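Local coordinates for protein endo-1,4-beta-xylanase (Bacteroides thetaiotaomicron VPI-5482, PDB 3KST) that probably hydrolyses O-glycosidic bonds of plant polysaccharides such as xylan, as a calcium-binding member of glycoside hydrolase family 43, at residues Glu48-Phe53 with Leu95-Glu100; Ile103-Ser108 with Asp162-Lys167; Phe148-Val153 with Cys174-Val179; Asn235-Gly240 with Val293-Thr298; Ala253-Lys258 with Lys263-Ala268. All coordinates share one frame; numbering follows the deposited sequence.

Contact 1: Glu48-Phe53 with Leu95-Glu100; sequences EGFACF and LFYSAE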
# COMPACT_ATOMS: atom_id res chain seq x y z
N GLU A 48 -12.25 -3.10 15.05
CA GLU A 48 -11.65 -3.65 13.83
C GLU A 48 -11.99 -2.74 12.63
O GLU A 48 -13.08 -2.14 12.57
CB GLU A 48 -12.16 -5.09 13.55
CG GLU A 48 -11.81 -6.16 14.61
CD GLU A 48 -10.41 -6.76 14.48
OE1 GLU A 48 -9.84 -6.78 13.37
OE2 GLU A 48 -9.88 -7.27 15.50
N GLY A 49 -11.05 -2.63 11.70
CA GLY A 49 -11.21 -1.83 10.50
C GLY A 49 -10.02 -0.94 10.22
O GLY A 49 -8.88 -1.39 10.33
N PHE A 50 -10.27 0.30 9.79
CA PHE A 50 -9.19 1.21 9.45
C PHE A 50 -9.43 2.59 9.99
O PHE A 50 -10.58 3.08 9.99
CB PHE A 50 -8.93 1.31 7.93
CG PHE A 50 -8.74 -0.03 7.28
CD1 PHE A 50 -7.60 -0.80 7.55
CD2 PHE A 50 -9.71 -0.56 6.44
CE1 PHE A 50 -7.43 -2.05 7.00
CE2 PHE A 50 -9.55 -1.82 5.87
CZ PHE A 50 -8.38 -2.56 6.14
N ALA A 51 -8.35 3.21 10.46
CA ALA A 51 -8.36 4.60 10.87
C ALA A 51 -8.01 5.46 9.67
O ALA A 51 -7.54 4.97 8.64
CB ALA A 51 -7.34 4.85 12.00
N CYS A 52 -8.26 6.76 9.83
CA CYS A 52 -7.86 7.80 8.88
C CYS A 52 -7.05 8.82 9.67
O CYS A 52 -7.49 9.25 10.72
CB CYS A 52 -9.05 8.52 8.25
SG CYS A 52 -8.55 9.90 7.19
N PHE A 53 -5.87 9.16 9.18
CA PHE A 53 -5.05 10.26 9.74
C PHE A 53 -4.90 11.31 8.66
O PHE A 53 -4.76 10.95 7.49
CB PHE A 53 -3.66 9.77 10.16
CG PHE A 53 -3.69 8.68 11.17
CD1 PHE A 53 -3.81 7.35 10.76
CD2 PHE A 53 -3.56 8.95 12.53
CE1 PHE A 53 -3.83 6.30 11.71
CE2 PHE A 53 -3.57 7.94 13.49
CZ PHE A 53 -3.71 6.58 13.07
N LEU A 95 -12.17 2.62 -1.09
CA LEU A 95 -11.24 1.98 -0.18
C LEU A 95 -11.12 0.50 -0.59
O LEU A 95 -12.09 -0.24 -0.51
CB LEU A 95 -11.74 2.07 1.27
CG LEU A 95 -11.12 1.19 2.35
CD1 LEU A 95 -9.65 1.49 2.41
CD2 LEU A 95 -11.86 1.34 3.70
N PHE A 96 -9.91 0.09 -0.99
CA PHE A 96 -9.61 -1.29 -1.35
C PHE A 96 -8.80 -1.87 -0.19
O PHE A 96 -7.87 -1.24 0.30
CB PHE A 96 -8.83 -1.34 -2.66
CG PHE A 96 -9.71 -1.20 -3.85
CD1 PHE A 96 -10.17 0.05 -4.27
CD2 PHE A 96 -10.15 -2.34 -4.53
CE1 PHE A 96 -11.04 0.14 -5.39
CE2 PHE A 96 -10.99 -2.23 -5.62
CZ PHE A 96 -11.43 -1.01 -6.05
N TYR A 97 -9.13 -3.07 0.24
CA TYR A 97 -8.52 -3.62 1.46
C TYR A 97 -8.64 -5.13 1.55
O TYR A 97 -9.28 -5.75 0.70
CB TYR A 97 -9.20 -2.98 2.67
CG TYR A 97 -10.69 -3.24 2.79
CD1 TYR A 97 -11.63 -2.51 2.03
CD2 TYR A 97 -11.17 -4.20 3.68
CE1 TYR A 97 -13.03 -2.75 2.14
CE2 TYR A 97 -12.59 -4.44 3.83
CZ TYR A 97 -13.50 -3.70 3.05
OH TYR A 97 -14.86 -3.92 3.18
N SER A 98 -8.00 -5.71 2.57
CA SER A 98 -8.09 -7.11 2.87
C SER A 98 -8.86 -7.27 4.16
O SER A 98 -8.80 -6.44 5.02
CB SER A 98 -6.70 -7.70 3.02
OG SER A 98 -5.95 -7.47 1.85
N ALA A 99 -9.62 -8.34 4.26
CA ALA A 99 -10.37 -8.68 5.47
C ALA A 99 -10.53 -10.20 5.47
O ALA A 99 -10.95 -10.76 4.47
CB ALA A 99 -11.75 -7.95 5.51
N GLU A 100 -10.14 -10.88 6.56
CA GLU A 100 -10.11 -12.35 6.64
C GLU A 100 -9.41 -13.04 5.44
O GLU A 100 -9.87 -14.08 4.95
CB GLU A 100 -11.51 -12.95 6.84
CG GLU A 100 -12.33 -12.37 7.96
CD GLU A 100 -13.48 -13.25 8.45
OE1 GLU A 100 -13.67 -14.38 7.93
OE2 GLU A 100 -14.18 -12.81 9.38

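Contact 2: Ile103-Ser108 with Asp162-Lys167; sequences ICVATS and DLMSIK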
# COMPACT_ATOMS: atom_id res chain seq x y z
N ILE A 103 -9.98 -10.05 -0.56
CA ILE A 103 -9.91 -8.65 -1.01
C ILE A 103 -11.31 -8.07 -1.18
O ILE A 103 -12.20 -8.74 -1.70
CB ILE A 103 -9.07 -8.47 -2.27
CG1 ILE A 103 -9.54 -9.35 -3.44
CG2 ILE A 103 -7.62 -8.85 -1.92
CD1 ILE A 103 -8.84 -9.04 -4.75
N CYS A 104 -11.45 -6.81 -0.77
CA CYS A 104 -12.71 -6.11 -0.67
C CYS A 104 -12.63 -4.66 -1.06
O CYS A 104 -11.56 -4.04 -1.03
CB CYS A 104 -13.16 -6.12 0.81
SG CYS A 104 -13.39 -7.72 1.57
N VAL A 105 -13.81 -4.09 -1.36
CA VAL A 105 -13.91 -2.68 -1.70
C VAL A 105 -15.15 -2.07 -1.05
O VAL A 105 -16.23 -2.69 -1.06
CB VAL A 105 -13.89 -2.44 -3.25
CG1 VAL A 105 -15.01 -3.18 -3.96
CG2 VAL A 105 -13.91 -0.94 -3.60
N ALA A 106 -14.95 -0.88 -0.48
CA ALA A 106 -15.98 -0.06 0.15
C ALA A 106 -15.88 1.33 -0.44
O ALA A 106 -14.90 1.68 -1.11
CB ALA A 106 -15.78 0.00 1.69
N THR A 107 -16.94 2.12 -0.27
CA THR A 107 -16.95 3.48 -0.77
C THR A 107 -17.38 4.50 0.29
O THR A 107 -18.04 4.16 1.28
CB THR A 107 -17.85 3.67 -2.06
OG1 THR A 107 -19.24 3.67 -1.71
CG2 THR A 107 -17.59 2.60 -3.10
N SER A 108 -17.02 5.75 0.02
CA SER A 108 -17.36 6.91 0.84
C SER A 108 -17.48 8.15 -0.02
O SER A 108 -16.86 8.27 -1.06
CB SER A 108 -16.25 7.14 1.89
OG SER A 108 -16.47 8.29 2.72
N ASP A 162 -17.43 -0.97 -12.78
CA ASP A 162 -17.88 -0.52 -11.44
C ASP A 162 -16.82 -0.68 -10.34
O ASP A 162 -17.12 -0.37 -9.19
CB ASP A 162 -19.23 -1.19 -11.03
CG ASP A 162 -19.16 -2.71 -10.85
OD1 ASP A 162 -18.10 -3.33 -10.95
OD2 ASP A 162 -20.20 -3.32 -10.50
N LEU A 163 -15.64 -1.23 -10.67
CA LEU A 163 -14.55 -1.44 -9.70
C LEU A 163 -14.88 -2.42 -8.53
O LEU A 163 -14.17 -2.45 -7.48
CB LEU A 163 -14.07 -0.06 -9.17
CG LEU A 163 -13.77 1.09 -10.16
CD1 LEU A 163 -13.19 2.36 -9.49
CD2 LEU A 163 -12.80 0.61 -11.23
N MSE A 164 -15.92 -3.25 -8.74
CA MSE A 164 -16.46 -4.17 -7.75
C MSE A 164 -16.02 -5.63 -8.01
O MSE A 164 -16.10 -6.46 -7.14
CB MSE A 164 -18.00 -4.04 -7.81
CG MSE A 164 -18.71 -4.29 -6.52
SE MSE A 164 -18.65 -2.77 -5.28
CE MSE A 164 -17.19 -1.75 -6.05
N SER A 165 -15.60 -5.93 -9.24
CA SER A 165 -15.21 -7.29 -9.62
C SER A 165 -13.98 -7.28 -10.48
O SER A 165 -13.68 -6.27 -11.14
CB SER A 165 -16.32 -7.93 -10.46
OG SER A 165 -17.58 -7.91 -9.83
N ILE A 166 -13.27 -8.41 -10.48
CA ILE A 166 -12.14 -8.62 -11.41
C ILE A 166 -12.62 -9.48 -12.57
O ILE A 166 -13.54 -10.29 -12.40
CB ILE A 166 -10.89 -9.24 -10.76
CG1 ILE A 166 -11.13 -10.59 -10.08
CG2 ILE A 166 -10.31 -8.29 -9.72
CD1 ILE A 166 -9.79 -11.33 -9.84
N LYS A 167 -12.00 -9.31 -13.73
CA LYS A 167 -12.28 -10.12 -14.91
C LYS A 167 -11.28 -11.24 -14.81
O LYS A 167 -10.12 -11.06 -15.19
CB LYS A 167 -12.09 -9.29 -16.19
CG LYS A 167 -13.08 -8.18 -16.31
CD LYS A 167 -12.98 -7.55 -17.70
CE LYS A 167 -14.11 -6.60 -17.94
NZ LYS A 167 -14.24 -6.35 -19.41

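Contact 3: Phe148-Val153 with Cys174-Val179; sequences FTDGNV and CIKAEV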
# COMPACT_ATOMS: atom_id res chain seq x y z
N PHE A 148 -1.93 -16.82 -3.07
CA PHE A 148 -1.05 -17.78 -2.40
C PHE A 148 -0.85 -18.97 -3.33
O PHE A 148 -1.28 -20.10 -3.05
CB PHE A 148 -1.64 -18.16 -1.04
CG PHE A 148 -2.04 -16.98 -0.23
CD1 PHE A 148 -1.07 -16.20 0.41
CD2 PHE A 148 -3.37 -16.59 -0.14
CE1 PHE A 148 -1.44 -15.09 1.15
CE2 PHE A 148 -3.74 -15.48 0.58
CZ PHE A 148 -2.78 -14.72 1.23
N THR A 149 -0.18 -18.71 -4.45
CA THR A 149 0.03 -19.70 -5.51
C THR A 149 1.40 -20.34 -5.51
O THR A 149 1.54 -21.46 -6.00
CB THR A 149 -0.24 -19.08 -6.89
OG1 THR A 149 0.53 -17.88 -7.07
CG2 THR A 149 -1.74 -18.75 -7.04
N ASP A 150 2.41 -19.64 -5.00
CA ASP A 150 3.79 -20.17 -4.93
C ASP A 150 4.51 -19.22 -4.00
O ASP A 150 5.34 -18.38 -4.41
CB ASP A 150 4.43 -20.20 -6.31
CG ASP A 150 5.77 -20.92 -6.32
OD1 ASP A 150 6.25 -21.41 -5.27
OD2 ASP A 150 6.32 -21.04 -7.44
N GLY A 151 4.15 -19.39 -2.73
CA GLY A 151 4.39 -18.41 -1.70
C GLY A 151 3.36 -17.33 -1.95
O GLY A 151 2.33 -17.52 -2.68
N ASN A 152 3.59 -16.16 -1.35
CA ASN A 152 2.79 -14.99 -1.69
C ASN A 152 3.31 -14.48 -3.04
O ASN A 152 4.49 -14.12 -3.14
CB ASN A 152 2.94 -13.87 -0.66
CG ASN A 152 2.33 -14.18 0.68
OD1 ASN A 152 1.99 -15.32 1.03
ND2 ASN A 152 2.16 -13.12 1.47
N VAL A 153 2.43 -14.48 -4.05
CA VAL A 153 2.74 -14.00 -5.42
C VAL A 153 1.81 -12.87 -5.82
O VAL A 153 0.60 -12.94 -5.61
CB VAL A 153 2.64 -15.18 -6.41
CG1 VAL A 153 2.96 -14.73 -7.86
CG2 VAL A 153 3.59 -16.26 -5.98
N CYS A 174 2.56 -11.62 -11.91
CA CYS A 174 3.54 -10.52 -11.97
C CYS A 174 4.92 -10.84 -11.34
O CYS A 174 5.92 -10.85 -12.05
CB CYS A 174 2.99 -9.23 -11.31
SG CYS A 174 1.33 -8.71 -11.89
N ILE A 175 4.94 -11.06 -10.03
CA ILE A 175 6.19 -11.20 -9.27
C ILE A 175 6.12 -12.26 -8.15
O ILE A 175 5.14 -12.32 -7.41
CB ILE A 175 6.53 -9.83 -8.57
CG1 ILE A 175 6.71 -8.66 -9.56
CG2 ILE A 175 7.76 -9.96 -7.68
CD1 ILE A 175 7.83 -8.85 -10.49
N LYS A 176 7.12 -13.14 -8.11
CA LYS A 176 7.30 -14.08 -6.99
C LYS A 176 8.70 -13.90 -6.40
O LYS A 176 9.58 -13.31 -7.04
CB LYS A 176 6.94 -15.52 -7.37
CG LYS A 176 7.68 -16.22 -8.45
CD LYS A 176 6.89 -17.49 -8.78
CE LYS A 176 7.70 -18.62 -9.28
NZ LYS A 176 6.73 -19.66 -9.78
N ALA A 177 8.87 -14.35 -5.16
CA ALA A 177 10.17 -14.26 -4.43
C ALA A 177 11.15 -15.25 -5.09
O ALA A 177 10.89 -16.47 -5.10
CB ALA A 177 9.97 -14.55 -2.97
N GLU A 178 12.24 -14.72 -5.68
CA GLU A 178 13.19 -15.49 -6.51
C GLU A 178 14.68 -15.34 -6.20
O GLU A 178 15.43 -16.31 -6.18
CB GLU A 178 12.97 -15.00 -7.94
CG GLU A 178 11.55 -15.18 -8.48
CD GLU A 178 11.45 -16.17 -9.58
OE1 GLU A 178 10.92 -17.25 -9.31
OE2 GLU A 178 11.91 -15.86 -10.70
N VAL A 179 15.12 -14.09 -5.99
CA VAL A 179 16.54 -13.77 -5.75
C VAL A 179 16.87 -13.75 -4.26
O VAL A 179 15.98 -13.74 -3.41
CB VAL A 179 16.95 -12.44 -6.48
CG1 VAL A 179 16.62 -12.53 -7.96
CG2 VAL A 179 16.28 -11.25 -5.88
O HOH W 1 6.48 -15.93 -4.09

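Contact 4: Asn235-Gly240 with Val293-Thr298; sequences NPLLQG and VTISGT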
# COMPACT_ATOMS: atom_id res chain seq x y z
N ASN A 235 17.98 -4.14 -7.08
CA ASN A 235 17.05 -4.29 -5.95
C ASN A 235 17.83 -4.93 -4.78
O ASN A 235 18.78 -5.70 -5.02
CB ASN A 235 15.85 -5.20 -6.24
CG ASN A 235 14.73 -4.54 -7.04
OD1 ASN A 235 14.54 -3.32 -7.06
ND2 ASN A 235 13.92 -5.38 -7.64
N PRO A 236 17.45 -4.64 -3.52
CA PRO A 236 16.33 -3.77 -3.11
C PRO A 236 16.60 -2.26 -3.06
O PRO A 236 17.75 -1.82 -2.92
CB PRO A 236 16.00 -4.29 -1.72
CG PRO A 236 17.30 -4.78 -1.16
CD PRO A 236 18.13 -5.23 -2.34
N LEU A 237 15.53 -1.49 -3.22
CA LEU A 237 15.57 -0.03 -3.08
C LEU A 237 15.67 0.39 -1.62
O LEU A 237 16.24 1.45 -1.33
CB LEU A 237 14.33 0.65 -3.68
CG LEU A 237 14.19 0.85 -5.20
CD1 LEU A 237 14.86 -0.24 -6.00
CD2 LEU A 237 12.69 1.05 -5.58
N LEU A 238 15.08 -0.41 -0.72
CA LEU A 238 14.99 -0.09 0.71
C LEU A 238 14.96 -1.39 1.50
O LEU A 238 14.08 -2.19 1.30
CB LEU A 238 13.69 0.69 0.98
CG LEU A 238 13.35 0.98 2.47
CD1 LEU A 238 14.40 1.90 3.03
CD2 LEU A 238 11.93 1.55 2.67
N GLN A 239 15.94 -1.60 2.38
CA GLN A 239 16.03 -2.77 3.25
C GLN A 239 16.79 -2.31 4.52
O GLN A 239 17.97 -2.60 4.73
CB GLN A 239 16.68 -3.94 2.51
CG GLN A 239 16.73 -5.26 3.29
CD GLN A 239 17.34 -6.40 2.50
OE1 GLN A 239 18.45 -6.29 2.00
NE2 GLN A 239 16.63 -7.52 2.40
N GLY A 240 16.07 -1.53 5.32
CA GLY A 240 16.57 -0.93 6.56
C GLY A 240 17.19 0.42 6.24
O GLY A 240 17.96 0.51 5.27
N VAL A 293 14.28 3.97 -10.40
CA VAL A 293 13.56 4.40 -9.19
C VAL A 293 14.52 4.49 -8.00
O VAL A 293 15.45 3.68 -7.89
CB VAL A 293 12.39 3.41 -8.85
CG1 VAL A 293 11.54 3.92 -7.68
CG2 VAL A 293 11.50 3.19 -10.05
N THR A 294 14.31 5.49 -7.12
CA THR A 294 15.10 5.66 -5.89
C THR A 294 14.18 5.97 -4.72
O THR A 294 13.15 6.66 -4.88
CB THR A 294 16.19 6.80 -5.93
OG1 THR A 294 15.58 8.08 -6.09
CG2 THR A 294 17.17 6.55 -7.04
N ILE A 295 14.50 5.39 -3.58
CA ILE A 295 13.88 5.69 -2.31
C ILE A 295 15.11 6.12 -1.51
O ILE A 295 16.07 5.35 -1.39
CB ILE A 295 13.18 4.48 -1.68
CG1 ILE A 295 11.94 4.10 -2.47
CG2 ILE A 295 12.78 4.79 -0.22
CD1 ILE A 295 11.36 2.74 -2.01
N SER A 296 15.08 7.35 -1.02
CA SER A 296 16.24 7.97 -0.37
C SER A 296 15.89 9.13 0.57
O SER A 296 14.72 9.46 0.78
CB SER A 296 17.18 8.48 -1.47
OG SER A 296 16.56 9.54 -2.16
N GLY A 297 16.93 9.73 1.13
CA GLY A 297 16.76 10.90 1.97
C GLY A 297 16.59 10.62 3.44
O GLY A 297 16.37 9.48 3.88
N THR A 298 16.71 11.69 4.21
CA THR A 298 16.55 11.64 5.65
C THR A 298 15.10 11.24 5.94
O THR A 298 14.18 11.82 5.37
CB THR A 298 16.85 13.00 6.33
OG1 THR A 298 18.12 13.50 5.86
CG2 THR A 298 16.87 12.86 7.87
O HOH W 2 16.69 3.52 -3.34
O HOH W 3 16.76 3.14 0.64

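Contact 5: Ala253-Lys258 with Lys263-Ala268; sequences APFQCK and KYIFHA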
# COMPACT_ATOMS: atom_id res chain seq x y z
N ALA A 253 3.96 2.92 -0.08
CA ALA A 253 3.24 3.52 -1.20
C ALA A 253 3.90 4.83 -1.64
O ALA A 253 4.34 5.62 -0.75
CB ALA A 253 1.80 3.77 -0.81
N PRO A 254 4.02 5.05 -2.98
CA PRO A 254 4.54 6.33 -3.46
C PRO A 254 3.42 7.37 -3.53
O PRO A 254 2.27 7.01 -3.80
CB PRO A 254 5.07 6.01 -4.86
CG PRO A 254 4.67 4.60 -5.17
CD PRO A 254 3.79 4.11 -4.10
N PHE A 255 3.75 8.65 -3.33
CA PHE A 255 2.74 9.72 -3.47
C PHE A 255 3.38 11.07 -3.78
O PHE A 255 4.54 11.30 -3.40
CB PHE A 255 1.85 9.83 -2.23
CG PHE A 255 2.62 10.18 -0.97
CD1 PHE A 255 3.24 9.18 -0.21
CD2 PHE A 255 2.72 11.51 -0.53
CE1 PHE A 255 3.97 9.51 0.97
CE2 PHE A 255 3.44 11.85 0.64
CZ PHE A 255 4.06 10.84 1.39
N GLN A 256 2.64 11.93 -4.49
CA GLN A 256 3.11 13.27 -4.86
C GLN A 256 2.76 14.24 -3.73
O GLN A 256 1.78 14.04 -2.99
CB GLN A 256 2.59 13.73 -6.25
CG GLN A 256 1.08 13.74 -6.51
CD GLN A 256 0.39 15.07 -6.24
OE1 GLN A 256 1.00 16.04 -5.76
NE2 GLN A 256 -0.89 15.13 -6.60
N CYS A 257 3.58 15.28 -3.60
CA CYS A 257 3.40 16.29 -2.56
C CYS A 257 2.95 17.62 -3.14
O CYS A 257 2.93 17.80 -4.36
CB CYS A 257 4.69 16.42 -1.78
SG CYS A 257 5.10 14.86 -1.03
N LYS A 258 2.59 18.52 -2.23
CA LYS A 258 2.10 19.89 -2.55
C LYS A 258 3.01 20.60 -3.57
O LYS A 258 2.51 21.24 -4.50
CB LYS A 258 2.04 20.74 -1.28
CG LYS A 258 1.08 20.24 -0.19
CD LYS A 258 1.38 20.81 1.20
CE LYS A 258 0.38 21.81 1.68
NZ LYS A 258 -0.86 21.07 2.01
N LYS A 263 7.33 11.21 -2.48
CA LYS A 263 7.75 10.63 -1.22
C LYS A 263 7.25 9.21 -1.23
O LYS A 263 6.34 8.89 -2.03
CB LYS A 263 7.08 11.38 -0.07
CG LYS A 263 7.60 12.81 0.14
CD LYS A 263 8.97 12.84 0.77
CE LYS A 263 9.29 14.19 1.43
NZ LYS A 263 9.45 15.24 0.43
N TYR A 264 7.83 8.39 -0.36
CA TYR A 264 7.45 6.98 -0.22
C TYR A 264 7.19 6.70 1.27
O TYR A 264 8.13 6.81 2.08
CB TYR A 264 8.55 6.07 -0.80
CG TYR A 264 8.14 4.62 -0.89
CD1 TYR A 264 7.41 4.16 -1.98
CD2 TYR A 264 8.43 3.71 0.14
CE1 TYR A 264 6.99 2.83 -2.07
CE2 TYR A 264 8.01 2.35 0.04
CZ TYR A 264 7.29 1.92 -1.06
OH TYR A 264 6.85 0.61 -1.18
N ILE A 265 5.94 6.38 1.62
CA ILE A 265 5.59 6.08 3.02
C ILE A 265 5.77 4.58 3.21
O ILE A 265 5.46 3.81 2.30
CB ILE A 265 4.16 6.57 3.40
CG1 ILE A 265 3.91 6.44 4.91
CG2 ILE A 265 3.06 5.87 2.61
CD1 ILE A 265 2.58 7.12 5.32
N PHE A 266 6.26 4.16 4.37
CA PHE A 266 6.50 2.74 4.64
C PHE A 266 6.51 2.51 6.15
O PHE A 266 6.64 3.46 6.91
CB PHE A 266 7.84 2.27 4.04
CG PHE A 266 9.05 2.99 4.59
CD1 PHE A 266 9.44 4.21 4.05
CD2 PHE A 266 9.76 2.48 5.68
CE1 PHE A 266 10.54 4.91 4.58
CE2 PHE A 266 10.88 3.16 6.22
CZ PHE A 266 11.27 4.39 5.66
N HIS A 267 6.37 1.25 6.55
CA HIS A 267 6.45 0.87 7.95
C HIS A 267 7.82 0.28 8.28
O HIS A 267 8.64 -0.04 7.41
CB HIS A 267 5.32 -0.08 8.38
CG HIS A 267 5.45 -1.48 7.88
ND1 HIS A 267 4.48 -2.07 7.10
CD2 HIS A 267 6.42 -2.41 8.03
CE1 HIS A 267 4.84 -3.30 6.80
NE2 HIS A 267 6.03 -3.53 7.35
N ALA A 268 8.05 0.12 9.57
CA ALA A 268 9.24 -0.54 10.08
C ALA A 268 8.87 -1.18 11.42
O ALA A 268 7.83 -0.84 12.00
CB ALA A 268 10.34 0.46 10.27

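Contact 1: Glu48-Phe53 with Leu95-Glu100
Phe50 and Tyr97 mark the nearest approach of strands 49-53 and 95-99, whose axes stay 9.4 Å apart and whose directions differ by 140°. At that separation the backbones cannot pair, so side chains span the gap, as expected where neighbouring blades of the five-bladed propeller of this family pack face to face. Phe50 does most of the work. Its CG lies anti to the carbonyl carbon (chi1 -52°), and from there the ring reaches across the gap. CE2 lands 3.4 Å from Tyr97 CB and also borders the start of the tyrosine ring. The two rings meet obliquely, centroids 5.6 Å apart and planes at 73°. On the same side of the ring as CE2, Phe50 CD2 leans on Leu95 CD2 at 4.0 Å, while the far corner, CZ, brings the ring edge to the carbonyl of Ser98, 4.1 Å from its O. Replacing Phe50 by an alanine would probably open a gap between the strands and leave Tyr97 CB and the Leu95 methyl without their cover. The polar ends are used outside the contact: Tyr97 OH bonds Ser73, and Ser98 OG accepts from the backbone N of Asp130, a residue predicted to tune the catalytic acid. Leu68 of strand 60-69 packs on both Leu95 and Tyr97, Pro82 of strand 80-87 touches both Phe50 and Leu95, and strand 102-108 meets Tyr97 through Cys104 and Ala106.

Contact 2: Ile103-Ser108 with Asp162-Lys167
Val105 and Met164 meet at a junction between two propeller blades, where edge strand 102-108 of one faces the connecting loop between strands 152-158 and 172-175 of the next. The loop is shaped by an Asx turn: Asp162 OD1 accepts from Met164 N at 3.1 Å, the N-H meeting the oxygen from above the carboxylate plane. Thr160 OG1 is a second partner of that oxygen. Past the turn the selenomethionine chain bends twice and crosses Val105 at about a right angle, setting CE 3.3 Å from Val105 CG1. That is tighter than usual for two carbons, but Met164 has a second conformer, so the squeeze is doubtful. Val105 CG1, held between its backbone N and carbonyl carbon (chi1 58°), also lies 3.7 Å from Leu163 O, a buried carbonyl with no polar partner in the model. A glycine in place of Val105 would probably open a gap beside the Leu163 carbonyl and leave the Met164 side chain with less to pack on. Around this point Phe96 of strand 92-99 backs Val105, Gln117 bonds the Val105 carbonyl, and Pro141 of strand 141-148 touches Leu163. Phe145 of that strand packs against both Ile103 and Ile166.

Contact 3: Phe148-Val153 with Cys174-Val179
Asp150 and Lys176 find each other through contrasting torsions: the aspartate sends CG anti to its own N (chi1 -172°), while the lysine starts with CG between N and the carbonyl carbon (chi1 61°) and then runs on extended. The two side chains approach obliquely, and Lys176 NZ closes a salt bridge to Asp150 OD2 at 2.7 Å. The ammonium comes from the anti side of that oxygen, 21° out of the carboxylate plane. Nearer the backbone, Val153 runs beside Lys176, pointing the same way, with its CG2 3.7 Å from Lys176 CB. The other methyl, CG1, approaches Ile175 O at 3.3 Å, and the same carbonyl receives a CA-H...O contact from Val153 CA. Cys174 and Ile175 both face Ile154, a classic beta bulge in strand 172-175, at the edge of its four-stranded blade. Beyond it a water takes over from direct pairing: it donates to Asp150 O (2.7 Å) and to Asn152 O (2.9 Å), and accepts from Ala177 N at 3.1 Å. Three backbone groups are thus tied through one molecule, joining the backbone at Asp150 and Asn152 to the 174-179 segment at Ala177. Asn152 turns its amide the other way, with ND2 bonded to OE1 of Glu190, the predicted proton donor, so this region probably also makes a second-shell contact to the active site. The other oxygen of Asp150, OD1, forms a salt bridge with Lys187. With a lysine on each oxygen, the carboxylate is likely to stay ionised and its rotation to be well restrained.

Contact 4: Asn235-Gly240 with Val293-Thr298
Leu237 and Ile295 bring the loop 235-240 and strand 293-296 closest, CA atoms 6.0 Å apart, just before the chain turns a corner at Gly297 and Thr298. With CG anti to the carbonyl carbon (chi1 -79°), Leu237 sends CD2 to Val293 CG1 at 3.7 Å, the two side chains crossing at about a right angle. Ile295 presents the end of its longer branch: CD1 rests 4.0 Å from Leu237 CB and 4.3 Å from Leu238 CB, bridging the two leucines. That both leucines can turn this way reflects a classic beta bulge, in which they share Val217 of strand 216-222 as their facing residue. Val217 also touches Ile295, and Phe285 of strand 279-287 packs on Val293 and Ile295, so the contact joins the last two propeller blades. The backbones themselves are joined through water. Leu237 O accepts from two waters, at 2.9 and 2.6 Å; the first also takes the N-H of Ile295 at 2.9 Å, and the second donates to Ile295 O at 3.1 Å. The chemistry is therefore split: apolar branches give the grip, while two waters link Leu237 O to Ile295 N and O in place of direct bonds.

Contact 5: Ala253-Lys258 with Lys263-Ala268
Lys263 O takes two donors from the facing strand: the N-H of Phe255 at 2.9 Å and, more weakly, the CA-H of Pro254, with CA 3.4 Å away. Lys263 N returns the bond to Phe255 O, also at 2.9 Å, completing one antiparallel hydrogen-bonded pair. A second joins Ala253 and Ile265, where Ile265 N meets Ala253 O at 3.0 Å. Pro254, which has no N-H to offer, occupies the non-hydrogen-bonded position opposite Tyr264. There Pro254 CD rests 4.0 Å from Tyr264 CE1, and one face of the tyrosine ring, toward its rim, lies over Ala253 N. On the other face of the sheet the Phe255 ring leans back over its neighbour strand (chi1 62°), catching Lys263 CB in a CH-pi contact 3.9 Å from the ring centroid. Its CE1 also reaches Ile265 CB, while Cys257 SG sits 3.4 Å from Lys263 CG. This is the hairpin of strands 250-256 and 262-268. Val29 of strand 27-32 packs against Phe255 and Ile265, and the Ala253 side chain lies about 6 Å from the calcium ion. On the face that carries Pro254 and Tyr264, Pro254 touches Leu195 of strand 189-197 and Phe285, whose strand 279-287 pairs with 262-268.

Overall arrangement
The five contacts follow the circuit of the propeller. Contacts 1 and 2 are consecutive in the chain, with centres 13 Å apart, and touch through the paired strands 92-99 and 102-108; contact 1 reaches back to the preceding blade and contact 2 on to the following one. Contact 3, interleaved with contact 2 along the chain, lies on that next blade, its centre 24 Å from those of both. Contacts 4 and 5 form the second close pair, centres 12 Å apart: contact 5 is nested within the loop closed by contact 4, and Leu238 and Ile295 pack on Phe266 and Tyr264. Contacts 1, 4 and 5 all reach the large mixed sheet, in which early and late strands meet and close the ring around the calcium.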